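Local coordinates for xylose isomerase-like TIM barrel (Anabaena variabilis ATCC 29413, PDB 2QW5), which probably acts as a metal-dependent sugar or sugar phosphate isomerase or epimerase, binding zinc and a xylose molecule in its TIM barrel, at the zinc ion site, the interface of chains A and B and the interface of chains A and C. Coordinates in Å, arbitrary orientation; residue numbers count along the deposited sequence, not the author numbering. Chains: chain A/B/C, Xylose isomerase-like TIM barrel.

Contact 1: the zinc ion site. Residues chain A 49, 127, 183, 216, 218-219, 247, 253, 281, 283. With ZN (zinc ion), chain D.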
loop_
_atom_site.group_PDB
_atom_site.type_symbol
_atom_site.label_atom_id
_atom_site.label_comp_id
_atom_site.label_asym_id
_atom_site.label_seq_id
_atom_site.Cartn_x
_atom_site.Cartn_y
_atom_site.Cartn_z
ATOM N N GLU A 49 -2.951 10.530 31.161
ATOM C CA GLU A 49 -3.938 10.180 30.145
ATOM C C GLU A 49 -3.634 8.752 29.785
ATOM O O GLU A 49 -2.525 8.442 29.369
ATOM C CB GLU A 49 -3.882 10.970 28.827
ATOM C CG GLU A 49 -3.688 12.432 28.885
ATOM C CD GLU A 49 -4.000 13.078 27.509
ATOM O OE1 GLU A 49 -3.931 12.406 26.430
ATOM O OE2 GLU A 49 -4.318 14.261 27.530
HETATM N N MSE A 127 -11.547 11.795 26.015
HETATM C CA MSE A 127 -11.249 12.603 24.820
HETATM C C MSE A 127 -10.787 11.767 23.657
HETATM O O MSE A 127 -10.376 10.635 23.841
HETATM C CB MSE A 127 -10.130 13.608 25.119
HETATM C CG MSE A 127 -8.826 12.935 25.610
HETATM SE SE MSE A 127 -7.371 13.803 24.884
HETATM C CE MSE A 127 -7.515 13.414 22.985
ATOM N N GLU A 183 -11.677 15.707 19.629
ATOM C CA GLU A 183 -10.410 16.302 19.221
ATOM C C GLU A 183 -10.324 16.622 17.719
ATOM O O GLU A 183 -10.477 15.724 16.896
ATOM C CB GLU A 183 -9.271 15.334 19.607
ATOM C CG GLU A 183 -7.872 15.953 19.465
ATOM C CD GLU A 183 -6.749 14.989 19.785
ATOM O OE1 GLU A 183 -7.017 13.754 19.803
ATOM O OE2 GLU A 183 -5.603 15.505 20.005
ATOM N N ASP A 216 -5.781 20.761 21.266
ATOM C CA ASP A 216 -4.394 20.248 21.313
ATOM C C ASP A 216 -3.596 21.233 20.450
ATOM O O ASP A 216 -3.946 21.438 19.265
ATOM C CB ASP A 216 -4.384 18.845 20.739
ATOM C CG ASP A 216 -2.973 18.255 20.531
ATOM O OD1 ASP A 216 -2.081 18.932 19.990
ATOM O OD2 ASP A 216 -2.803 17.071 20.845
ATOM N N ALA A 218 -0.607 21.103 19.011
ATOM C CA ALA A 218 -0.003 20.522 17.777
ATOM C C ALA A 218 -1.004 20.541 16.616
ATOM O O ALA A 218 -0.667 21.008 15.516
ATOM C CB ALA A 218 0.480 19.094 18.009
ATOM N N HIS A 219 -2.235 20.087 16.879
ATOM C CA HIS A 219 -3.312 20.109 15.847
ATOM C C HIS A 219 -3.768 21.501 15.496
ATOM O O HIS A 219 -4.044 21.763 14.294
ATOM C CB HIS A 219 -4.497 19.220 16.203
ATOM C CG HIS A 219 -4.113 17.805 16.470
ATOM N ND1 HIS A 219 -3.314 17.081 15.614
ATOM C CD2 HIS A 219 -4.423 16.981 17.492
ATOM C CE1 HIS A 219 -3.111 15.877 16.129
ATOM N NE2 HIS A 219 -3.822 15.772 17.238
ATOM N N GLN A 247 -4.546 20.239 25.668
ATOM C CA GLN A 247 -3.300 19.508 25.529
ATOM C C GLN A 247 -2.192 20.388 24.929
ATOM O O GLN A 247 -2.430 21.164 23.987
ATOM C CB GLN A 247 -3.489 18.291 24.663
ATOM C CG GLN A 247 -4.405 17.276 25.216
ATOM C CD GLN A 247 -4.483 16.090 24.307
ATOM O OE1 GLN A 247 -4.635 16.238 23.102
ATOM N NE2 GLN A 247 -4.316 14.898 24.870
ATOM N N ARG A 253 5.362 16.456 17.749
ATOM C CA ARG A 253 4.811 15.578 18.796
ATOM C C ARG A 253 5.872 15.004 19.731
ATOM O O ARG A 253 5.525 14.166 20.516
ATOM C CB ARG A 253 3.923 14.446 18.270
ATOM C CG ARG A 253 3.015 14.753 17.106
ATOM C CD ARG A 253 2.176 15.976 17.202
ATOM N NE ARG A 253 1.264 16.036 18.333
ATOM C CZ ARG A 253 0.049 15.480 18.436
ATOM N NH1 ARG A 253 -0.468 14.649 17.507
ATOM N NH2 ARG A 253 -0.628 15.690 19.553
ATOM N N GLU A 281 1.148 16.048 25.967
ATOM C CA GLU A 281 0.952 14.886 25.100
ATOM C C GLU A 281 2.125 14.700 24.125
ATOM O O GLU A 281 2.192 15.337 23.084
ATOM C CB GLU A 281 -0.354 14.966 24.353
ATOM C CG GLU A 281 -0.719 13.583 23.769
ATOM C CD GLU A 281 -1.983 13.605 22.997
ATOM O OE1 GLU A 281 -2.078 14.524 22.146
ATOM O OE2 GLU A 281 -2.837 12.714 23.209
ATOM N N PHE A 283 4.229 11.893 21.923
ATOM C CA PHE A 283 4.141 10.614 21.233
ATOM C C PHE A 283 5.567 10.104 21.094
ATOM O O PHE A 283 6.328 10.579 20.274
ATOM C CB PHE A 283 3.486 10.777 19.859
ATOM C CG PHE A 283 2.018 11.004 19.938
ATOM C CD1 PHE A 283 1.524 12.232 20.330
ATOM C CD2 PHE A 283 1.124 9.989 19.653
ATOM C CE1 PHE A 283 0.139 12.466 20.409
ATOM C CE2 PHE A 283 -0.280 10.238 19.711
ATOM C CZ PHE A 283 -0.734 11.477 20.107
HETATM ZN ZN ZN D . -3.863 15.067 21.165
HETATM O O HOH W 1 -3.238 13.918 19.614
#
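This is the metal centre of a xylose isomerase-like TIM barrel, set at strand ends and the loops that follow them. The partly occupied zinc ion has near square pyramidal geometry. A:Glu183 and A:Glu281 reach it with extended chains, CG anti to the backbone N in both. Each binds through one carboxylate oxygen, with A:Glu281 OE1 2.1 Å from ZN. A:Asp216 adds OD2 at 2.3 Å from ZN. A:Asp216 OD1 accepts a bent hydrogen bond from A:Ala218 N at 2.8 Å, nearly along the C-O axis, which may steady the carboxylate from the start of helix 217-223. A:Gln247 gives its amide oxygen OE1 to the metal. A:Gln247 NE2 donates to the syn lone pair of A:Glu49 OE2 at 2.7 Å (162° at H), which fixes the amide flip. Water 1 is also bound, its O 2.0 Å from ZN. A:His219 NE2 and A:Arg253 NH2 both contact this water. A:Arg253 NH2 also forms salt bridges with A:Asp216 OD2, at 2.9 Å, and A:Glu281 OE1. The ring of A:Phe283 puts CE1 over one guanidinium face. The nearby positive charge may offset the carboxylates and polarise the water. The site holds zinc beside the xylose pocket, where the metal probably serves isomerase chemistry.

Contact 2: the interface of chains A and B. Residues chain A 100-103, 106; chain B 99-103, 106.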
loop_
_atom_site.group_PDB
_atom_site.type_symbol
_atom_site.label_atom_id
_atom_site.label_comp_id
_atom_site.label_asym_id
_atom_site.label_seq_id
_atom_site.Cartn_x
_atom_site.Cartn_y
_atom_site.Cartn_z
ATOM N N TYR A 100 -25.186 2.943 8.185
ATOM C CA TYR A 100 -25.979 1.793 8.610
ATOM C C TYR A 100 -26.374 1.895 10.094
ATOM O O TYR A 100 -25.489 1.904 10.985
ATOM C CB TYR A 100 -25.217 0.483 8.300
ATOM C CG TYR A 100 -24.693 0.487 6.876
ATOM C CD1 TYR A 100 -25.571 0.707 5.775
ATOM C CD2 TYR A 100 -23.322 0.323 6.603
ATOM C CE1 TYR A 100 -25.085 0.762 4.448
ATOM C CE2 TYR A 100 -22.836 0.374 5.286
ATOM C CZ TYR A 100 -23.741 0.595 4.211
ATOM O OH TYR A 100 -23.279 0.643 2.930
ATOM N N PRO A 101 -27.698 1.966 10.377
ATOM C CA PRO A 101 -28.187 2.057 11.771
ATOM C C PRO A 101 -27.581 1.091 12.783
ATOM O O PRO A 101 -27.183 1.538 13.850
ATOM C CB PRO A 101 -29.665 1.800 11.630
ATOM C CG PRO A 101 -30.002 2.382 10.263
ATOM C CD PRO A 101 -28.812 2.015 9.404
ATOM N N GLU A 102 -27.488 -0.205 12.471
ATOM C CA GLU A 102 -26.898 -1.209 13.403
ATOM C C GLU A 102 -25.426 -0.949 13.661
ATOM O O GLU A 102 -24.918 -1.250 14.754
ATOM C CB GLU A 102 -27.098 -2.662 12.899
ATOM C CG GLU A 102 -26.376 -3.765 13.740
ATOM C CD GLU A 102 -26.637 -5.186 13.276
ATOM O OE1 GLU A 102 -27.808 -5.522 13.036
ATOM O OE2 GLU A 102 -25.678 -5.982 13.193
ATOM N N GLN A 103 -24.715 -0.439 12.643
ATOM C CA GLN A 103 -23.293 -0.135 12.815
ATOM C C GLN A 103 -23.167 1.019 13.811
ATOM O O GLN A 103 -22.381 0.948 14.736
ATOM C CB GLN A 103 -22.596 0.238 11.493
ATOM C CG GLN A 103 -21.067 0.333 11.672
ATOM C CD GLN A 103 -20.297 0.360 10.391
ATOM O OE1 GLN A 103 -20.816 0.662 9.322
ATOM N NE2 GLN A 103 -19.013 0.106 10.504
ATOM N N GLU A 106 -24.028 -0.163 17.351
ATOM C CA GLU A 106 -22.874 -0.919 17.893
ATOM C C GLU A 106 -21.716 0.018 18.274
ATOM O O GLU A 106 -20.980 -0.255 19.235
ATOM C CB GLU A 106 -22.477 -2.067 16.940
ATOM C CG GLU A 106 -23.534 -3.187 17.012
ATOM C CD GLU A 106 -23.462 -4.234 15.886
ATOM O OE1 GLU A 106 -22.441 -4.320 15.171
ATOM O OE2 GLU A 106 -24.459 -4.999 15.747
ATOM N N ASN B 99 -22.601 -7.603 7.971
ATOM C CA ASN B 99 -23.259 -7.786 9.264
ATOM C C ASN B 99 -24.450 -6.854 9.503
ATOM O O ASN B 99 -25.231 -7.084 10.432
ATOM C CB ASN B 99 -22.252 -7.512 10.411
ATOM C CG ASN B 99 -21.257 -8.623 10.603
ATOM O OD1 ASN B 99 -21.524 -9.804 10.349
ATOM N ND2 ASN B 99 -20.110 -8.260 11.140
ATOM N N TYR B 100 -24.599 -5.815 8.676
ATOM C CA TYR B 100 -25.572 -4.755 8.905
ATOM C C TYR B 100 -26.747 -4.934 7.950
ATOM O O TYR B 100 -26.545 -4.916 6.760
ATOM C CB TYR B 100 -24.876 -3.380 8.739
ATOM C CG TYR B 100 -23.584 -3.289 9.544
ATOM C CD1 TYR B 100 -23.599 -3.503 10.926
ATOM C CD2 TYR B 100 -22.357 -2.985 8.930
ATOM C CE1 TYR B 100 -22.414 -3.458 11.680
ATOM C CE2 TYR B 100 -21.154 -2.937 9.689
ATOM C CZ TYR B 100 -21.213 -3.168 11.044
ATOM O OH TYR B 100 -20.093 -3.096 11.799
ATOM N N PRO B 101 -27.967 -5.117 8.484
ATOM C CA PRO B 101 -29.128 -5.335 7.622
ATOM C C PRO B 101 -29.342 -4.297 6.525
ATOM O O PRO B 101 -29.630 -4.692 5.421
ATOM C CB PRO B 101 -30.308 -5.348 8.618
ATOM C CG PRO B 101 -29.692 -5.741 9.886
ATOM C CD PRO B 101 -28.363 -5.136 9.909
ATOM N N GLU B 102 -29.133 -3.004 6.790
ATOM C CA GLU B 102 -29.403 -1.981 5.741
ATOM C C GLU B 102 -28.375 -2.070 4.597
ATOM O O GLU B 102 -28.705 -1.808 3.432
ATOM C CB GLU B 102 -29.489 -0.539 6.304
ATOM C CG GLU B 102 -30.619 0.301 5.625
ATOM C CD GLU B 102 -31.999 -0.207 6.043
ATOM O OE1 GLU B 102 -32.287 -0.095 7.260
ATOM O OE2 GLU B 102 -32.767 -0.728 5.184
ATOM N N GLN B 103 -27.146 -2.495 4.937
ATOM C CA GLN B 103 -26.125 -2.743 3.942
ATOM C C GLN B 103 -26.544 -3.952 3.074
ATOM O O GLN B 103 -26.489 -3.865 1.850
ATOM C CB GLN B 103 -24.732 -2.936 4.585
ATOM C CG GLN B 103 -23.658 -2.963 3.511
ATOM C CD GLN B 103 -22.237 -2.834 4.029
ATOM O OE1 GLN B 103 -21.961 -3.034 5.190
ATOM N NE2 GLN B 103 -21.331 -2.497 3.127
ATOM N N GLU B 106 -29.415 -2.869 0.708
ATOM C CA GLU B 106 -28.896 -2.044 -0.373
ATOM C C GLU B 106 -28.149 -2.922 -1.410
ATOM O O GLU B 106 -28.318 -2.712 -2.611
ATOM C CB GLU B 106 -28.089 -0.867 0.211
ATOM C CG GLU B 106 -29.078 0.098 0.915
ATOM C CD GLU B 106 -28.448 1.133 1.816
ATOM O OE1 GLU B 106 -27.297 1.550 1.542
ATOM O OE2 GLU B 106 -29.153 1.568 2.771
HETATM O O HOH W 2 -20.350 -3.077 14.546
HETATM O O HOH W 3 -25.108 0.459 0.937
#
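A:Tyr100 and B:Tyr100 bury the most surface in this two-fold patch, 92 Å² each. They sit just before helix 101-120 of their chains. Each ring is turned against the Gln103 side chain of the other chain. B:Gln103 CB lies over the face of the A:Tyr100 ring, 3.6 Å from its centroid. The amide of B:Gln103 continues along the same face, its plane tilted 18° from the ring. B:Gln103 CD comes 3.5 Å from A:Tyr100 CE2. A:Gln103 covers B:Tyr100 in the same way. Both glutamines have CG anti to the backbone N (chi1 -171°) and extended chains, so they lie along the rings. Near the axis A:Tyr100 CB and B:Tyr100 CB meet at 3.9 Å. At the rim, the phenol A:Tyr100 OH contacts water 3 at 2.7 Å, and this water reaches the carboxylate oxygen B:Glu106 OE1 at 2.5 Å. Water 2 makes the twin bridge. A:Glu102, extended, crosses B:Tyr100 at about a right angle, with CG at the ring edge. A:Glu102 OE2 lies 3.0 Å from the backbone B:Asn99 O. Both oxygens normally only accept, so the pair is a clash; a carboxylate proton could relieve it, but protonation is not seen. The patch joins two helix starts and may help hold chains A and B together in the deposited tetramer.

Contact 3: the interface of chains A and C. Residues chain A 220-222, 224-227, 262; chain C 221-222, 251-252, 258-260.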
loop_
_atom_site.group_PDB
_atom_site.type_symbol
_atom_site.label_atom_id
_atom_site.label_comp_id
_atom_site.label_asym_id
_atom_site.label_seq_id
_atom_site.Cartn_x
_atom_site.Cartn_y
_atom_site.Cartn_z
ATOM N N GLU A 220 -3.803 22.406 16.474
ATOM C CA GLU A 220 -4.211 23.813 16.212
ATOM C C GLU A 220 -3.213 24.522 15.291
ATOM O O GLU A 220 -3.591 25.148 14.299
ATOM C CB GLU A 220 -4.389 24.600 17.511
ATOM C CG GLU A 220 -4.864 26.067 17.328
ATOM C CD GLU A 220 -6.146 26.170 16.546
ATOM O OE1 GLU A 220 -7.003 25.286 16.731
ATOM O OE2 GLU A 220 -6.299 27.136 15.761
ATOM N N ILE A 221 -1.927 24.340 15.571
ATOM C CA ILE A 221 -0.874 24.947 14.769
ATOM C C ILE A 221 -0.824 24.361 13.359
ATOM O O ILE A 221 -0.702 25.136 12.400
ATOM C CB ILE A 221 0.486 24.793 15.441
ATOM C CG1 ILE A 221 0.627 25.713 16.663
ATOM C CG2 ILE A 221 1.632 25.238 14.443
ATOM C CD1 ILE A 221 -0.679 26.248 17.436
ATOM N N LEU A 222 -0.896 23.020 13.232
ATOM C CA LEU A 222 -0.800 22.366 11.913
ATOM C C LEU A 222 -1.930 22.720 10.973
ATOM O O LEU A 222 -1.686 22.826 9.770
ATOM C CB LEU A 222 -0.651 20.834 11.988
ATOM C CG LEU A 222 0.810 20.328 11.962
ATOM C CD1 LEU A 222 1.642 20.979 13.072
ATOM C CD2 LEU A 222 0.920 18.770 11.969
ATOM N N GLY A 224 -4.970 24.999 12.055
ATOM C CA GLY A 224 -5.814 26.119 12.470
ATOM C C GLY A 224 -5.637 27.409 11.706
ATOM O O GLY A 224 -4.716 27.582 10.922
ATOM N N GLU A 225 -6.492 28.353 12.042
ATOM C CA GLU A 225 -6.637 29.592 11.295
ATOM C C GLU A 225 -5.913 30.815 11.829
ATOM O O GLU A 225 -6.116 31.941 11.317
ATOM C CB GLU A 225 -8.149 29.827 11.128
ATOM C CG GLU A 225 -8.786 28.708 10.319
ATOM C CD GLU A 225 -10.284 28.818 10.149
ATOM O OE1 GLU A 225 -11.021 28.657 11.137
ATOM O OE2 GLU A 225 -10.728 28.981 8.988
ATOM N N GLY A 226 -5.017 30.618 12.792
ATOM C CA GLY A 226 -4.267 31.716 13.354
ATOM C C GLY A 226 -4.808 32.265 14.672
ATOM O O GLY A 226 -5.991 32.015 15.074
ATOM N N PRO A 227 -3.977 33.058 15.343
ATOM C CA PRO A 227 -4.358 33.517 16.683
ATOM C C PRO A 227 -5.633 34.370 16.832
ATOM O O PRO A 227 -6.312 34.230 17.875
ATOM C CB PRO A 227 -3.083 34.188 17.191
ATOM C CG PRO A 227 -2.352 34.557 16.007
ATOM C CD PRO A 227 -2.642 33.550 14.966
ATOM N N PRO A 262 3.531 28.033 19.904
ATOM C CA PRO A 262 3.311 29.450 20.208
ATOM C C PRO A 262 2.660 29.636 21.585
ATOM O O PRO A 262 1.473 29.918 21.722
ATOM C CB PRO A 262 2.412 29.895 19.050
ATOM C CG PRO A 262 1.604 28.731 18.749
ATOM C CD PRO A 262 2.470 27.525 19.006
ATOM N N ILE C 221 8.554 25.288 11.222
ATOM C CA ILE C 221 7.565 25.162 12.284
ATOM C C ILE C 221 7.242 23.700 12.588
ATOM O O ILE C 221 7.175 23.343 13.772
ATOM C CB ILE C 221 6.284 25.913 11.934
ATOM C CG1 ILE C 221 6.470 27.434 12.030
ATOM C CG2 ILE C 221 5.151 25.557 12.981
ATOM C CD1 ILE C 221 7.935 28.088 11.899
ATOM N N LEU C 222 7.024 22.873 11.545
ATOM C CA LEU C 222 6.652 21.460 11.748
ATOM C C LEU C 222 7.720 20.641 12.437
ATOM O O LEU C 222 7.372 19.755 13.218
ATOM C CB LEU C 222 6.203 20.744 10.460
ATOM C CG LEU C 222 4.675 20.754 10.217
ATOM C CD1 LEU C 222 4.121 22.182 10.230
ATOM C CD2 LEU C 222 4.252 19.960 8.941
ATOM N N PRO C 251 1.609 26.322 7.911
ATOM C CA PRO C 251 1.756 24.876 8.253
ATOM C C PRO C 251 0.949 23.885 7.414
ATOM O O PRO C 251 1.455 22.805 7.102
ATOM C CB PRO C 251 1.287 24.828 9.708
ATOM C CG PRO C 251 1.708 26.186 10.242
ATOM C CD PRO C 251 1.312 27.122 9.115
ATOM N N ASP C 252 -0.272 24.271 7.018
ATOM C CA ASP C 252 -1.103 23.395 6.192
ATOM C C ASP C 252 -0.817 23.514 4.688
ATOM O O ASP C 252 -1.453 22.833 3.913
ATOM C CB ASP C 252 -2.597 23.570 6.513
ATOM C CG ASP C 252 -3.275 24.689 5.716
ATOM O OD1 ASP C 252 -2.598 25.606 5.233
ATOM O OD2 ASP C 252 -4.524 24.621 5.601
ATOM N N THR C 258 -4.476 33.161 6.949
ATOM C CA THR C 258 -5.199 32.614 8.098
ATOM C C THR C 258 -4.406 31.402 8.578
ATOM O O THR C 258 -4.638 30.256 8.165
ATOM C CB THR C 258 -6.603 32.250 7.706
ATOM O OG1 THR C 258 -6.530 31.319 6.627
ATOM C CG2 THR C 258 -7.347 33.484 7.254
ATOM N N SER C 259 -3.434 31.657 9.427
ATOM C CA SER C 259 -2.577 30.536 9.864
ATOM C C SER C 259 -1.777 30.878 11.054
ATOM O O SER C 259 -1.722 32.025 11.438
ATOM C CB SER C 259 -1.593 30.130 8.747
ATOM O OG SER C 259 -0.478 30.991 8.639
ATOM N N TRP C 260 -1.119 29.840 11.588
ATOM C CA TRP C 260 -0.213 29.972 12.721
ATOM C C TRP C 260 1.273 30.207 12.343
ATOM O O TRP C 260 2.158 29.966 13.162
ATOM C CB TRP C 260 -0.365 28.749 13.612
ATOM C CG TRP C 260 -1.611 28.787 14.408
ATOM C CD1 TRP C 260 -2.810 28.233 14.093
ATOM C CD2 TRP C 260 -1.786 29.460 15.659
ATOM N NE1 TRP C 260 -3.720 28.485 15.098
ATOM C CE2 TRP C 260 -3.118 29.241 16.067
ATOM C CE3 TRP C 260 -0.918 30.163 16.520
ATOM C CZ2 TRP C 260 -3.627 29.720 17.287
ATOM C CZ3 TRP C 260 -1.442 30.665 17.741
ATOM C CH2 TRP C 260 -2.783 30.430 18.098
HETATM O O HOH W 4 -0.391 20.629 8.318
HETATM O O HOH W 5 -1.923 27.016 10.906
#
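C:Trp260 has CG anti to its carbonyl carbon (chi1 -75°), with chi2 94° turning the indole into chain A. A:Glu220 has CG anti to the backbone N and bends at chi2, which carries its carboxylate to the indole N-H. Both belong to a xylose isomerase-like TIM barrel, and the indole enters between helix 217-223 and the start of helix 227-240 of the partner. C:Trp260 NE1 donates to the anti lone pair of A:Glu220 OE2 at 3.0 Å (158° at H). A:Ile221 CD1 sits over the centre of one indole face, 3.8 Å from C:Trp260 CD2. On the opposite face, A:Gly226 CA lies 3.7 Å from the centroid of the five-membered ring. A:Pro262 CG comes 3.7 Å from C:Trp260 CE3, and A:Pro227 lies against the far end of the six-membered ring. Replacing C:Trp260 with an alanine would probably loosen this interface, since it removes the bond to A:Glu220 and the packing on both faces. Water 5 links the backbone N of C:Trp260, at 3.0 Å from its O, to the carbonyls of A:Ile221 and A:Gly224. Nearer the two-fold axis, A:Ile221 CG2 meets C:Ile221 CG2 at 3.8 Å. A:Leu222 CD1 and C:Leu222 CD1 touch at 4.0 Å.

Contact 1 and contact 3 are close, about 15 Å between the centres of their C-alpha atoms. They share helix 217-223: A:Ala218 and A:His219 face the metal site, while A:Glu220 to A:Leu222 meet chain C. Pairing of A and C could therefore steady the helix beside the zinc. Contact 2 is remote, its C-alpha centre about 32 Å from that of contact 1 and 39 Å from that of contact 3. It uses helix 101-120 instead. Each chain thus carries two separate two-fold surfaces, which fits the four copies of the deposited assembly, though the structure alone does not prove a tetramer in solution.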